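Long-range contact in putative NAD(P)H-flavin oxidoreductase (Streptococcus pyogenes serotype M1, PDB 2HAY), which binds FMN and, as a member of the nitroreductase family, probably uses it to transfer electrons between NAD(P)H and a substrate: residues His93-Ser98 and Ser125-Asp130. Numbering follows the deposited sequence.
Sequences HARYDS and SFQKED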
loop_
_atom_site.group_PDB
_atom_site.type_symbol
_atom_site.label_atom_id
_atom_site.label_comp_id
_atom_site.label_asym_id
_atom_site.label_seq_id
_atom_site.Cartn_x
_atom_site.Cartn_y
_atom_site.Cartn_z
ATOM N N HIS B 93 -10.619 7.527 -13.356
ATOM C CA HIS B 93 -11.040 8.901 -13.638
ATOM C C HIS B 93 -11.264 9.801 -12.423
ATOM O O HIS B 93 -12.126 10.685 -12.422
ATOM C CB HIS B 93 -12.265 8.873 -14.547
ATOM C CG HIS B 93 -12.005 8.187 -15.845
ATOM N ND1 HIS B 93 -11.109 8.680 -16.779
ATOM C CD2 HIS B 93 -12.515 7.049 -16.369
ATOM C CE1 HIS B 93 -11.090 7.875 -17.827
ATOM N NE2 HIS B 93 -11.924 6.872 -17.599
ATOM N N ALA B 94 -10.460 9.587 -11.389
ATOM C CA ALA B 94 -10.579 10.416 -10.187
ATOM C C ALA B 94 -9.800 11.716 -10.367
ATOM O O ALA B 94 -8.892 12.008 -9.595
ATOM C CB ALA B 94 -10.135 9.605 -8.918
ATOM N N ARG B 95 -10.180 12.499 -11.387
ATOM C CA ARG B 95 -9.547 13.770 -11.701
ATOM C C ARG B 95 -10.041 14.817 -10.698
ATOM O O ARG B 95 -11.124 14.674 -10.137
ATOM C CB ARG B 95 -9.926 14.188 -13.136
ATOM C CG ARG B 95 -8.943 15.155 -13.812
ATOM C CD ARG B 95 -9.249 15.283 -15.313
ATOM N NE ARG B 95 -8.428 16.293 -15.952
ATOM C CZ ARG B 95 -8.750 17.584 -16.067
ATOM N NH1 ARG B 95 -9.907 18.046 -15.581
ATOM N NH2 ARG B 95 -7.904 18.422 -16.657
ATOM N N TYR B 96 -9.265 15.878 -10.488
ATOM C CA TYR B 96 -9.615 16.910 -9.509
ATOM C C TYR B 96 -11.048 17.454 -9.657
ATOM O O TYR B 96 -11.662 17.828 -8.656
ATOM C CB TYR B 96 -8.601 18.071 -9.522
ATOM C CG TYR B 96 -8.533 18.812 -10.835
ATOM C CD1 TYR B 96 -7.684 18.384 -11.850
ATOM C CD2 TYR B 96 -9.326 19.939 -11.063
ATOM C CE1 TYR B 96 -7.644 19.041 -13.064
ATOM C CE2 TYR B 96 -9.300 20.612 -12.298
ATOM C CZ TYR B 96 -8.446 20.164 -13.276
ATOM O OH TYR B 96 -8.393 20.820 -14.482
ATOM N N ASP B 97 -11.586 17.476 -10.887
ATOM C CA ASP B 97 -12.924 18.032 -11.103
ATOM C C ASP B 97 -14.036 16.989 -11.225
ATOM O O ASP B 97 -15.156 17.322 -11.606
ATOM C CB ASP B 97 -12.923 18.983 -12.306
ATOM C CG ASP B 97 -12.536 18.289 -13.595
ATOM O OD1 ASP B 97 -12.936 18.768 -14.678
ATOM O OD2 ASP B 97 -11.852 17.245 -13.515
ATOM N N SER B 98 -13.717 15.732 -10.907
ATOM C CA SER B 98 -14.665 14.612 -10.978
ATOM C C SER B 98 -15.684 14.652 -9.834
ATOM O O SER B 98 -15.436 15.286 -8.801
ATOM C CB SER B 98 -13.918 13.290 -10.898
ATOM O OG SER B 98 -13.387 13.118 -9.592
ATOM N N SER B 125 -3.734 21.668 -8.635
ATOM C CA SER B 125 -2.281 21.797 -8.763
ATOM C C SER B 125 -1.589 20.525 -8.325
ATOM O O SER B 125 -0.554 20.172 -8.881
ATOM C CB SER B 125 -1.719 23.016 -8.017
ATOM O OG SER B 125 -2.009 22.941 -6.636
ATOM N N PHE B 126 -2.169 19.843 -7.340
ATOM C CA PHE B 126 -1.664 18.551 -6.886
ATOM C C PHE B 126 -1.619 17.533 -8.039
ATOM O O PHE B 126 -0.608 16.860 -8.229
ATOM C CB PHE B 126 -2.501 18.012 -5.724
ATOM C CG PHE B 126 -2.155 16.596 -5.314
ATOM C CD1 PHE B 126 -3.081 15.557 -5.472
ATOM C CD2 PHE B 126 -0.901 16.301 -4.745
ATOM C CE1 PHE B 126 -2.757 14.235 -5.068
ATOM C CE2 PHE B 126 -0.560 15.005 -4.349
ATOM C CZ PHE B 126 -1.474 13.969 -4.500
ATOM N N GLN B 127 -2.696 17.426 -8.812
ATOM C CA GLN B 127 -2.725 16.478 -9.940
ATOM C C GLN B 127 -1.964 16.948 -11.180
ATOM O O GLN B 127 -1.427 16.136 -11.916
ATOM C CB GLN B 127 -4.163 16.122 -10.315
ATOM C CG GLN B 127 -4.910 15.321 -9.220
ATOM C CD GLN B 127 -6.182 14.677 -9.742
ATOM O OE1 GLN B 127 -6.693 15.061 -10.793
ATOM N NE2 GLN B 127 -6.692 13.691 -9.019
ATOM N N LYS B 128 -1.925 18.253 -11.418
ATOM C CA LYS B 128 -1.273 18.788 -12.607
ATOM C C LYS B 128 0.234 18.973 -12.406
ATOM O O LYS B 128 1.016 18.682 -13.310
ATOM C CB LYS B 128 -1.891 20.127 -13.027
ATOM C CG LYS B 128 -3.297 20.038 -13.561
ATOM C CD LYS B 128 -3.751 21.347 -14.202
ATOM C CE LYS B 128 -5.011 21.075 -15.034
ATOM N NZ LYS B 128 -5.816 22.302 -15.246
ATOM N N GLU B 129 0.628 19.407 -11.210
ATOM C CA GLU B 129 2.008 19.826 -10.963
ATOM C C GLU B 129 2.800 18.916 -10.010
ATOM O O GLU B 129 3.908 18.507 -10.344
ATOM C CB GLU B 129 2.039 21.299 -10.533
ATOM C CG GLU B 129 1.529 22.241 -11.649
ATOM C CD GLU B 129 0.604 23.333 -11.142
ATOM O OE1 GLU B 129 1.029 24.076 -10.221
ATOM O OE2 GLU B 129 -0.541 23.444 -11.673
ATOM N N ASP B 130 2.224 18.578 -8.856
ATOM C CA ASP B 130 2.883 17.702 -7.854
ATOM C C ASP B 130 3.067 16.275 -8.339
ATOM O O ASP B 130 4.154 15.734 -8.236
ATOM C CB ASP B 130 2.145 17.711 -6.513
ATOM C CG ASP B 130 2.063 19.090 -5.920
ATOM O OD1 ASP B 130 2.875 19.925 -6.306
ATOM O OD2 ASP B 130 1.186 19.357 -5.082
HETATM O O HOH W 1 -7.583 21.394 -17.562
#
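Gln127 reaches from the last turns of helix 116-130 to the backbone of Ala94 and Tyr96, in the loop that leads from strand 84-91 of the central antiparallel sheet to helix 99-106. The contact thus ties a helix of the nitroreductase fold to a strand-to-helix connection, away from the FMN-binding residues. Its buried half is a two-pronged grip by one carboxamide. NE2 of Gln127 donates to Ala94 O at 2.8 Å; the bond is nearly straight (165°), and the acceptor lies in the amide plane. OE1 of the same group accepts a weak, bent bond from Tyr96 N at 2.7 Å (130° at the hydrogen) and also sits 3.3 Å from Arg95 CA. With NE2 on a carbonyl oxygen and OE1 on a backbone N-H, the two branches leave little doubt which end of the amide is oxygen. OE1 meets the Tyr96 ring at its edge, 3.6 Å from CD1, with ring and amide planes nearly perpendicular. Leu140 and Trp143 of helix 137-162 pack against Gln127. The outer half is looser, polar and partly exposed to solvent. Tyr96 CG stands between its own backbone N and carbonyl carbon (chi1 62°), and the phenol reaches across the side of the helix to Lys128, whose NZ donates to Tyr96 OH at 3.1 Å. Lys128 NZ also forms a salt bridge with Glu124, which probably offsets its closeness to the like-charged Arg95. The Arg95 guanidinium, one face against Tyr96 CE1, which is displaced toward the group's rim, is held by salt bridges to Asp97 and Asp135. Within the loop, Arg95 to Ser98 form a type I beta turn, and Ser98 OG caps helix 99-106 at Ile101 N. A water oxygen accepts from Arg95 NH2 and from Lys128 NZ, 3.1 Å from each.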